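Local coordinates for kynurenine formamidase (Bacillus anthracis, PDB 4CO9), which catalyses the zinc-dependent hydrolysis of N-formyl-L-kynurenine to L-kynurenine and formate, the second step of tryptophan degradation through the kynurenine pathway, at residues C[6-14]-C[203-211]; C[75-86]-C[182-193]. All blocks are in the same frame, centred on the assembly; numbering follows the deposited sequence. Where two conformers were deposited one is given.

Contact 1 (C[6-14]-C[203-211]); sequences SKWIDISQP and PVRAVIRPI
Arg205 and Asp10 form a side-on salt bridge where the N-terminal strand 9-10, outermost in the sheet within this chain, pairs antiparallel with the C-terminal strand 207-210. Arg205 NE reaches Asp10 OD1 at 3.2 Å and Arg205 NH2 reaches Asp10 OD2 at 2.9 Å. The carboxylate lies near the guanidinium plane but is turned 59° against it, and both nitrogens meet its oxygens from above the carboxylate plane. OD1 is gripped from its other face by the backbone N of Ser12, 3.0 Å away, which closes an Asx turn. Beside it the buried Ser12 hydroxyl donates to Ala206 O (OG to O, 2.9 Å), while Ile11 N reaches the same oxygen from the opposite face of its plane. Ile11 carries CG1 between its backbone N and carbonyl carbon (chi1 58°); this lays CG1 against Ala206 CB, and CD1 ends 3.8 Å from Ile208 CG2. Ile9 and Ile208 make the hydrogen-bonded pair of the strands.

Toward Ser6 the contact becomes more exposed to solvent, though Trp8 and Arg209 still pack closely. Arg209 runs over one face of the Trp8 indole: its CB sits 3.6 Å from the centroid of the six-membered ring, a CH-pi contact, and its guanidinium lies over CZ2, the planes 26° apart. A water joins Arg209 NH1 to Ser6 O.

Arg205 NH1 is also bonded to Pro193 O of the second subunit. The doubly held Asp10 would thus probably balance the charge of an arginine that reaches across the dimer interface.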
loop_
_atom_site.group_PDB
_atom_site.type_symbol
_atom_site.label_atom_id
_atom_site.label_comp_id
_atom_site.label_asym_id
_atom_site.label_seq_id
_atom_site.Cartn_x
_atom_site.Cartn_y
_atom_site.Cartn_z
ATOM N N SER C 6 -8.034 -18.895 6.629
ATOM C CA SER C 6 -7.184 -18.202 7.649
ATOM C C SER C 6 -7.133 -16.691 7.396
ATOM O O SER C 6 -7.087 -16.248 6.256
ATOM C CB SER C 6 -5.767 -18.768 7.651
ATOM O OG SER C 6 -5.656 -19.838 8.572
ATOM N N LYS C 7 -7.140 -15.903 8.461
ATOM C CA LYS C 7 -7.161 -14.451 8.334
ATOM C C LYS C 7 -5.772 -13.887 8.034
ATOM O O LYS C 7 -4.757 -14.433 8.469
ATOM C CB LYS C 7 -7.688 -13.811 9.613
ATOM C CG LYS C 7 -9.156 -14.057 9.887
ATOM C CD LYS C 7 -9.594 -13.208 11.085
ATOM C CE LYS C 7 -11.064 -13.383 11.408
ATOM N NZ LYS C 7 -11.470 -12.515 12.547
ATOM N N TRP C 8 -5.752 -12.782 7.293
ATOM C CA TRP C 8 -4.560 -11.978 7.132
ATOM C C TRP C 8 -4.212 -11.335 8.464
ATOM O O TRP C 8 -5.094 -10.907 9.195
ATOM C CB TRP C 8 -4.783 -10.912 6.056
ATOM C CG TRP C 8 -4.940 -11.530 4.743
ATOM C CD1 TRP C 8 -6.108 -11.856 4.118
ATOM C CD2 TRP C 8 -3.889 -12.001 3.908
ATOM N NE1 TRP C 8 -5.849 -12.486 2.927
ATOM C CE2 TRP C 8 -4.491 -12.598 2.777
ATOM C CE3 TRP C 8 -2.492 -11.987 4.005
ATOM C CZ2 TRP C 8 -3.750 -13.136 1.745
ATOM C CZ3 TRP C 8 -1.758 -12.527 2.977
ATOM C CH2 TRP C 8 -2.388 -13.097 1.859
ATOM N N ILE C 9 -2.921 -11.297 8.773
ATOM C CA ILE C 9 -2.392 -10.702 9.990
ATOM C C ILE C 9 -1.565 -9.470 9.637
ATOM O O ILE C 9 -0.665 -9.544 8.816
ATOM C CB ILE C 9 -1.476 -11.690 10.734
ATOM C CG1 ILE C 9 -2.262 -12.960 11.093
ATOM C CG2 ILE C 9 -0.894 -11.076 12.005
ATOM C CD1 ILE C 9 -1.346 -14.133 11.411
ATOM N N ASP C 10 -1.856 -8.353 10.298
ATOM C CA ASP C 10 -1.121 -7.103 10.097
ATOM C C ASP C 10 0.280 -7.209 10.695
ATOM O O ASP C 10 0.430 -7.534 11.881
ATOM C CB ASP C 10 -1.902 -5.965 10.765
ATOM C CG ASP C 10 -1.428 -4.578 10.366
ATOM O OD1 ASP C 10 -0.506 -4.446 9.529
ATOM O OD2 ASP C 10 -2.003 -3.596 10.896
ATOM N N ILE C 11 1.306 -6.956 9.884
ATOM C CA ILE C 11 2.677 -6.866 10.396
ATOM C C ILE C 11 3.306 -5.505 10.077
ATOM O O ILE C 11 4.525 -5.396 9.908
ATOM C CB ILE C 11 3.565 -8.035 9.908
ATOM C CG1 ILE C 11 3.629 -8.110 8.380
ATOM C CG2 ILE C 11 3.036 -9.337 10.481
ATOM C CD1 ILE C 11 4.810 -8.906 7.867
ATOM N N SER C 12 2.458 -4.481 10.003
ATOM C CA SER C 12 2.890 -3.121 9.720
ATOM C C SER C 12 2.881 -2.258 10.985
ATOM O O SER C 12 2.090 -2.482 11.894
ATOM C CB SER C 12 1.971 -2.476 8.690
ATOM O OG SER C 12 1.874 -3.260 7.514
ATOM N N GLN C 13 3.777 -1.275 11.026
ATOM C CA GLN C 13 3.798 -0.292 12.106
ATOM C C GLN C 13 2.702 0.764 11.908
ATOM O O GLN C 13 2.560 1.300 10.821
ATOM C CB GLN C 13 5.164 0.389 12.171
ATOM C CG GLN C 13 6.305 -0.525 12.573
ATOM C CD GLN C 13 7.629 0.182 12.726
ATOM O OE1 GLN C 13 7.820 1.292 12.242
ATOM N NE2 GLN C 13 8.565 -0.461 13.414
ATOM N N PRO C 14 1.951 1.091 12.972
ATOM C CA PRO C 14 0.954 2.140 12.819
ATOM C C PRO C 14 1.605 3.467 12.462
ATOM O O PRO C 14 2.616 3.842 13.070
ATOM C CB PRO C 14 0.292 2.217 14.199
ATOM C CG PRO C 14 0.503 0.877 14.796
ATOM C CD PRO C 14 1.854 0.422 14.287
ATOM N N PRO C 203 6.218 3.463 1.523
ATOM C CA PRO C 203 5.528 2.760 2.601
ATOM C C PRO C 203 4.624 1.686 2.013
ATOM O O PRO C 203 4.159 1.809 0.867
ATOM C CB PRO C 203 4.688 3.853 3.290
ATOM C CG PRO C 203 4.648 4.978 2.348
ATOM C CD PRO C 203 5.839 4.878 1.425
ATOM N N VAL C 204 4.400 0.638 2.793
ATOM C CA VAL C 204 3.560 -0.477 2.383
ATOM C C VAL C 204 2.704 -0.922 3.550
ATOM O O VAL C 204 3.004 -0.614 4.715
ATOM C CB VAL C 204 4.391 -1.688 1.902
ATOM C CG1 VAL C 204 5.331 -1.289 0.778
ATOM C CG2 VAL C 204 5.158 -2.331 3.051
ATOM N N ARG C 205 1.617 -1.620 3.232
ATOM C CA ARG C 205 0.883 -2.354 4.247
ATOM C C ARG C 205 1.298 -3.799 4.100
ATOM O O ARG C 205 0.876 -4.485 3.163
ATOM C CB ARG C 205 -0.623 -2.216 4.077
ATOM C CG ARG C 205 -1.422 -2.797 5.246
ATOM C CD ARG C 205 -1.219 -1.959 6.489
ATOM N NE ARG C 205 -1.996 -2.398 7.641
ATOM C CZ ARG C 205 -3.271 -2.100 7.868
ATOM N NH1 ARG C 205 -3.988 -1.395 6.998
ATOM N NH2 ARG C 205 -3.847 -2.543 8.967
ATOM N N ALA C 206 2.181 -4.238 4.984
ATOM C CA ALA C 206 2.613 -5.611 4.999
ATOM C C ALA C 206 1.668 -6.432 5.854
ATOM O O ALA C 206 1.407 -6.091 7.016
ATOM C CB ALA C 206 4.040 -5.721 5.513
ATOM N N VAL C 207 1.148 -7.504 5.261
ATOM C CA VAL C 207 0.315 -8.471 5.960
ATOM C C VAL C 207 0.737 -9.887 5.581
ATOM O O VAL C 207 1.306 -10.110 4.512
ATOM C CB VAL C 207 -1.188 -8.294 5.625
ATOM C CG1 VAL C 207 -1.662 -6.901 5.983
ATOM C CG2 VAL C 207 -1.461 -8.570 4.151
ATOM N N ILE C 208 0.394 -10.847 6.439
ATOM C CA ILE C 208 0.691 -12.262 6.188
ATOM C C ILE C 208 -0.479 -13.166 6.573
ATOM O O ILE C 208 -1.257 -12.836 7.471
ATOM C CB ILE C 208 1.953 -12.743 6.959
ATOM C CG1 ILE C 208 1.813 -12.508 8.475
ATOM C CG2 ILE C 208 3.188 -12.061 6.401
ATOM C CD1 ILE C 208 2.968 -13.046 9.307
ATOM N N ARG C 209 -0.579 -14.298 5.882
ATOM C CA ARG C 209 -1.576 -15.305 6.170
ATOM C C ARG C 209 -0.881 -16.665 6.284
ATOM O O ARG C 209 -0.135 -17.049 5.381
ATOM C CB ARG C 209 -2.586 -15.349 5.033
ATOM C CG ARG C 209 -3.714 -16.331 5.232
ATOM C CD ARG C 209 -4.776 -16.165 4.165
ATOM N NE ARG C 209 -4.299 -16.516 2.847
ATOM C CZ ARG C 209 -5.034 -16.432 1.743
ATOM N NH1 ARG C 209 -6.278 -15.969 1.790
ATOM N NH2 ARG C 209 -4.519 -16.792 0.580
ATOM N N PRO C 210 -1.142 -17.404 7.375
ATOM C CA PRO C 210 -0.473 -18.706 7.540
ATOM C C PRO C 210 -0.863 -19.673 6.432
ATOM O O PRO C 210 -2.016 -19.669 6.012
ATOM C CB PRO C 210 -0.938 -19.193 8.914
ATOM C CG PRO C 210 -1.983 -18.249 9.382
ATOM C CD PRO C 210 -2.008 -17.045 8.510
ATOM N N ILE C 211 0.085 -20.455 5.918
ATOM C CA ILE C 211 -0.229 -21.378 4.809
ATOM C C ILE C 211 -1.103 -22.544 5.273
ATOM O O ILE C 211 -1.817 -23.122 4.447
ATOM C CB ILE C 211 0.986 -22.017 4.090
ATOM C CG1 ILE C 211 1.582 -23.191 4.899
ATOM C CG2 ILE C 211 2.023 -20.986 3.685
ATOM C CD1 ILE C 211 1.908 -22.915 6.352
ATOM O OXT ILE C 211 -1.092 -22.946 6.449
HETATM O O HOH W 1 -7.876 -15.426 4.002
#

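Contact 2 (C[75-86]-C[182-193]); sequences IQVYVGPTRIID and VADGDYELIALP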
loop_
_atom_site.group_PDB
_atom_site.type_symbol
_atom_site.label_atom_id
_atom_site.label_comp_id
_atom_site.label_asym_id
_atom_site.label_seq_id
_atom_site.Cartn_x
_atom_site.Cartn_y
_atom_site.Cartn_z
ATOM N N ILE C 75 6.199 -6.203 -9.274
ATOM C CA ILE C 75 5.218 -6.450 -8.200
ATOM C C ILE C 75 5.128 -7.911 -7.734
ATOM O O ILE C 75 4.765 -8.143 -6.580
ATOM C CB ILE C 75 3.807 -5.923 -8.540
ATOM C CG1 ILE C 75 3.263 -6.581 -9.815
ATOM C CG2 ILE C 75 3.837 -4.399 -8.651
ATOM C CD1 ILE C 75 1.822 -6.214 -10.105
ATOM N N GLN C 76 5.511 -8.875 -8.588
ATOM C CA GLN C 76 5.457 -10.307 -8.202
ATOM C C GLN C 76 6.342 -10.585 -7.010
ATOM O O GLN C 76 6.077 -11.509 -6.269
ATOM C CB GLN C 76 5.830 -11.185 -9.440
ATOM C CG GLN C 76 5.230 -10.828 -10.843
ATOM C CD GLN C 76 3.720 -10.665 -10.863
ATOM O OE1 GLN C 76 2.984 -11.421 -10.217
ATOM N NE2 GLN C 76 3.257 -9.669 -11.600
ATOM N N VAL C 77 7.410 -9.806 -6.862
ATOM C CA VAL C 77 8.343 -9.983 -5.772
ATOM C C VAL C 77 7.686 -9.787 -4.408
ATOM O O VAL C 77 8.031 -10.469 -3.429
ATOM C CB VAL C 77 9.521 -8.995 -5.912
ATOM C CG1 VAL C 77 10.392 -9.003 -4.663
ATOM C CG2 VAL C 77 10.372 -9.353 -7.119
ATOM N N TYR C 78 6.709 -8.890 -4.361
ATOM C CA TYR C 78 6.143 -8.444 -3.092
ATOM C C TYR C 78 4.856 -9.167 -2.670
ATOM O O TYR C 78 4.238 -8.772 -1.685
ATOM C CB TYR C 78 5.904 -6.935 -3.154
ATOM C CG TYR C 78 7.164 -6.161 -3.388
ATOM C CD1 TYR C 78 7.993 -5.821 -2.325
ATOM C CD2 TYR C 78 7.565 -5.808 -4.669
ATOM C CE1 TYR C 78 9.177 -5.119 -2.530
ATOM C CE2 TYR C 78 8.747 -5.114 -4.888
ATOM C CZ TYR C 78 9.550 -4.766 -3.808
ATOM O OH TYR C 78 10.730 -4.073 -4.008
ATOM N N VAL C 79 4.448 -10.201 -3.418
ATOM C CA VAL C 79 3.303 -11.016 -3.050
ATOM C C VAL C 79 3.658 -12.485 -3.234
ATOM O O VAL C 79 4.032 -12.894 -4.330
ATOM C CB VAL C 79 2.071 -10.711 -3.928
ATOM C CG1 VAL C 79 0.861 -11.502 -3.438
ATOM C CG2 VAL C 79 1.753 -9.218 -3.916
ATOM N N GLY C 80 3.475 -13.284 -2.190
ATOM C CA GLY C 80 3.638 -14.727 -2.327
ATOM C C GLY C 80 4.211 -15.396 -1.098
ATOM O O GLY C 80 4.363 -14.757 -0.051
ATOM N N PRO C 81 4.516 -16.704 -1.214
ATOM C CA PRO C 81 5.005 -17.494 -0.094
ATOM C C PRO C 81 6.214 -16.857 0.557
ATOM O O PRO C 81 7.091 -16.336 -0.137
ATOM C CB PRO C 81 5.379 -18.834 -0.750
ATOM C CG PRO C 81 4.446 -18.939 -1.899
ATOM C CD PRO C 81 4.327 -17.533 -2.423
ATOM N N THR C 82 6.230 -16.891 1.881
ATOM C CA THR C 82 7.310 -16.321 2.668
ATOM C C THR C 82 7.575 -17.221 3.847
ATOM O O THR C 82 6.672 -17.888 4.349
ATOM C CB THR C 82 7.068 -14.885 3.248
ATOM O OG1 THR C 82 8.305 -14.325 3.717
ATOM C CG2 THR C 82 6.138 -14.894 4.438
ATOM N N ARG C 83 8.834 -17.264 4.261
ATOM C CA ARG C 83 9.222 -17.965 5.458
ATOM C C ARG C 83 9.674 -16.950 6.491
ATOM O O ARG C 83 10.360 -15.993 6.154
ATOM C CB ARG C 83 10.360 -18.943 5.159
ATOM C CG ARG C 83 10.873 -19.556 6.439
ATOM C CD ARG C 83 10.277 -20.894 6.838
ATOM N NE ARG C 83 10.075 -21.838 5.739
ATOM C CZ ARG C 83 10.980 -22.717 5.328
ATOM N NH1 ARG C 83 12.172 -22.786 5.909
ATOM N NH2 ARG C 83 10.684 -23.549 4.335
ATOM N N ILE C 84 9.296 -17.169 7.746
ATOM C CA ILE C 84 9.720 -16.326 8.849
ATOM C C ILE C 84 10.584 -17.120 9.831
ATOM O O ILE C 84 10.204 -18.222 10.242
ATOM C CB ILE C 84 8.504 -15.755 9.591
ATOM C CG1 ILE C 84 7.600 -15.020 8.585
ATOM C CG2 ILE C 84 8.941 -14.853 10.731
ATOM C CD1 ILE C 84 6.423 -14.311 9.207
ATOM N N ILE C 85 11.738 -16.560 10.185
ATOM C CA ILE C 85 12.688 -17.211 11.080
ATOM C C ILE C 85 13.149 -16.263 12.152
ATOM O O ILE C 85 13.096 -15.037 11.993
ATOM C CB ILE C 85 13.932 -17.778 10.347
ATOM C CG1 ILE C 85 14.736 -16.678 9.674
ATOM C CG2 ILE C 85 13.513 -18.850 9.343
ATOM C CD1 ILE C 85 16.041 -17.147 9.059
ATOM N N ASP C 86 13.607 -16.848 13.246
ATOM C CA ASP C 86 14.101 -16.100 14.382
ATOM C C ASP C 86 15.621 -15.986 14.336
ATOM O O ASP C 86 16.331 -16.992 14.336
ATOM C CB ASP C 86 13.644 -16.697 15.706
ATOM C CG ASP C 86 13.849 -15.745 16.858
ATOM O OD1 ASP C 86 14.992 -15.633 17.340
ATOM O OD2 ASP C 86 12.866 -15.077 17.256
ATOM N N VAL C 182 3.840 -12.903 15.780
ATOM C CA VAL C 182 3.658 -14.000 14.843
ATOM C C VAL C 182 4.715 -15.081 15.035
ATOM O O VAL C 182 5.877 -14.813 15.350
ATOM C CB VAL C 182 3.637 -13.520 13.367
ATOM C CG1 VAL C 182 2.643 -12.385 13.195
ATOM C CG2 VAL C 182 5.013 -13.100 12.897
ATOM N N ALA C 183 4.295 -16.313 14.813
ATOM C CA ALA C 183 5.164 -17.460 14.991
ATOM C C ALA C 183 6.026 -17.665 13.763
ATOM O O ALA C 183 5.670 -17.237 12.647
ATOM C CB ALA C 183 4.321 -18.702 15.257
ATOM N N ASP C 184 7.150 -18.354 13.956
ATOM C CA ASP C 184 7.981 -18.780 12.842
ATOM C C ASP C 184 7.191 -19.684 11.923
ATOM O O ASP C 184 6.260 -20.363 12.357
ATOM C CB ASP C 184 9.204 -19.557 13.332
ATOM C CG ASP C 184 10.181 -18.705 14.099
ATOM O OD1 ASP C 184 10.163 -17.465 13.976
ATOM O OD2 ASP C 184 11.032 -19.291 14.795
ATOM N N GLY C 185 7.574 -19.727 10.656
ATOM C CA GLY C 185 6.969 -20.665 9.737
ATOM C C GLY C 185 6.635 -20.063 8.398
ATOM O O GLY C 185 7.201 -19.038 7.995
ATOM N N ASP C 186 5.691 -20.710 7.721
ATOM C CA ASP C 186 5.350 -20.387 6.362
ATOM C C ASP C 186 4.050 -19.621 6.265
ATOM O O ASP C 186 3.056 -19.960 6.910
ATOM C CB ASP C 186 5.269 -21.653 5.523
ATOM C CG ASP C 186 6.638 -22.215 5.208
ATOM O OD1 ASP C 186 7.618 -21.435 5.099
ATOM O OD2 ASP C 186 6.726 -23.433 5.051
ATOM N N TYR C 187 4.076 -18.588 5.436
ATOM C CA TYR C 187 2.948 -17.717 5.254
ATOM C C TYR C 187 2.885 -17.298 3.807
ATOM O O TYR C 187 3.815 -17.542 3.030
ATOM C CB TYR C 187 3.122 -16.459 6.099
ATOM C CG TYR C 187 3.171 -16.676 7.581
ATOM C CD1 TYR C 187 4.351 -17.080 8.212
ATOM C CD2 TYR C 187 2.054 -16.437 8.370
ATOM C CE1 TYR C 187 4.396 -17.250 9.582
ATOM C CE2 TYR C 187 2.086 -16.615 9.732
ATOM C CZ TYR C 187 3.255 -17.011 10.337
ATOM O OH TYR C 187 3.262 -17.198 11.697
ATOM N N GLU C 188 1.783 -16.658 3.447
ATOM C CA GLU C 188 1.727 -15.845 2.248
ATOM C C GLU C 188 1.916 -14.402 2.693
ATOM O O GLU C 188 1.339 -13.987 3.695
ATOM C CB GLU C 188 0.397 -16.047 1.523
ATOM C CG GLU C 188 0.302 -17.410 0.836
ATOM C CD GLU C 188 0.860 -17.412 -0.568
ATOM O OE1 GLU C 188 1.477 -16.419 -0.953
ATOM O OE2 GLU C 188 0.736 -18.428 -1.279
ATOM N N LEU C 189 2.773 -13.668 1.988
ATOM C CA LEU C 189 3.075 -12.262 2.307
ATOM C C LEU C 189 2.476 -11.361 1.238
ATOM O O LEU C 189 2.466 -11.709 0.062
ATOM C CB LEU C 189 4.589 -12.022 2.330
ATOM C CG LEU C 189 5.117 -10.585 2.469
ATOM C CD1 LEU C 189 4.755 -9.964 3.809
ATOM C CD2 LEU C 189 6.633 -10.571 2.287
ATOM N N ILE C 190 1.974 -10.209 1.668
ATOM C CA ILE C 190 1.679 -9.091 0.776
ATOM C C ILE C 190 2.383 -7.863 1.346
ATOM O O ILE C 190 2.197 -7.519 2.518
ATOM C CB ILE C 190 0.175 -8.791 0.696
ATOM C CG1 ILE C 190 -0.601 -10.031 0.213
ATOM C CG2 ILE C 190 -0.080 -7.608 -0.233
ATOM C CD1 ILE C 190 -2.096 -9.913 0.399
ATOM N N ALA C 191 3.172 -7.190 0.516
ATOM C CA ALA C 191 3.863 -5.974 0.943
ATOM C C ALA C 191 4.152 -5.055 -0.244
ATOM O O ALA C 191 5.301 -4.820 -0.601
ATOM C CB ALA C 191 5.139 -6.331 1.679
ATOM N N LEU C 192 3.086 -4.545 -0.858
ATOM C CA LEU C 192 3.186 -3.906 -2.165
ATOM C C LEU C 192 3.545 -2.429 -2.074
ATOM O O LEU C 192 2.916 -1.691 -1.318
ATOM C CB LEU C 192 1.858 -4.036 -2.919
ATOM C CG LEU C 192 1.565 -5.402 -3.541
ATOM C CD1 LEU C 192 0.070 -5.583 -3.723
ATOM C CD2 LEU C 192 2.290 -5.548 -4.869
ATOM N N PRO C 193 4.529 -1.983 -2.870
ATOM C CA PRO C 193 4.777 -0.536 -2.929
ATOM C C PRO C 193 3.661 0.191 -3.651
ATOM O O PRO C 193 3.018 -0.380 -4.542
ATOM C CB PRO C 193 6.066 -0.407 -3.735
ATOM C CG PRO C 193 6.287 -1.709 -4.411
ATOM C CD PRO C 193 5.421 -2.752 -3.756
HETATM O O HOH W 2 13.361 -19.798 13.493
#
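Thr82 and Tyr187 form one of the hydrogen-bonded pairs of an antiparallel strand pairing inside the mixed sheet of this cyclase-family fold, with Gly80-Leu189 and Ile84-Gly185 as the others. On the face carrying Thr82, Ile84 CD1 reaches CE1 of the Tyr187 ring at 3.6 Å, the two side chains crossing at about a right angle. On the other face Arg83 meets Asp186: Arg83 NE donates to Asp186 OD1 at 2.6 Å. OD1 lies in the guanidinium plane, and NE comes to it on the syn side, tilted out of the carboxylate plane, the two planes 50° apart. Bends at chi2 (94°) and chi3 (41°) curl the arginine back to this strand neighbour. Beyond the corner at Gly80, Val79 CG2 rests 3.8 Å from Leu192 CD2, and Pro193 CD lies over one face of the Tyr78 ring, 4.0 Å from its centroid.

A second shell fixes these groups. Val77 CG1 backs the opposite face of the Tyr78 ring, whose OH is hydrogen-bonded to His172 ND1. Arg83 NH1 is held by His102 O. At the far end Asp184 OD1 is salt-bridged to Arg112; Asp86, in the conformer given, also meets Arg112 and bonds Ser88 OG. A water further links Asp86 N to Asp184 OD2. Ala191 O is buried near Tyr78 with no polar partner in the model. At the end of the Tyr187 ring OH donates to Ala183 O at 2.6 Å, the acceptor lying in the ring plane.

Contacts 1 and 2 are successive pairings in one sheet, their centres about 9 Å apart, and contact 2 is nested within the chain closed by contact 1. Strands 207-210 and 185-190 join them directly: Arg209 O is 2.8 Å from Glu188 N, and Val207 O is 2.9 Å from Ile190 N, both probable hydrogen bonds. Each also reaches the second subunit, where segment 75-86 of one chain meets segment 6-14 of the other. Both approach the binuclear zinc site without supplying ligands: the side chain of Val204 lies about 5 Å from that of His56, and that of Tyr78 about 7 Å from that of Asp58, nearest atoms in each case.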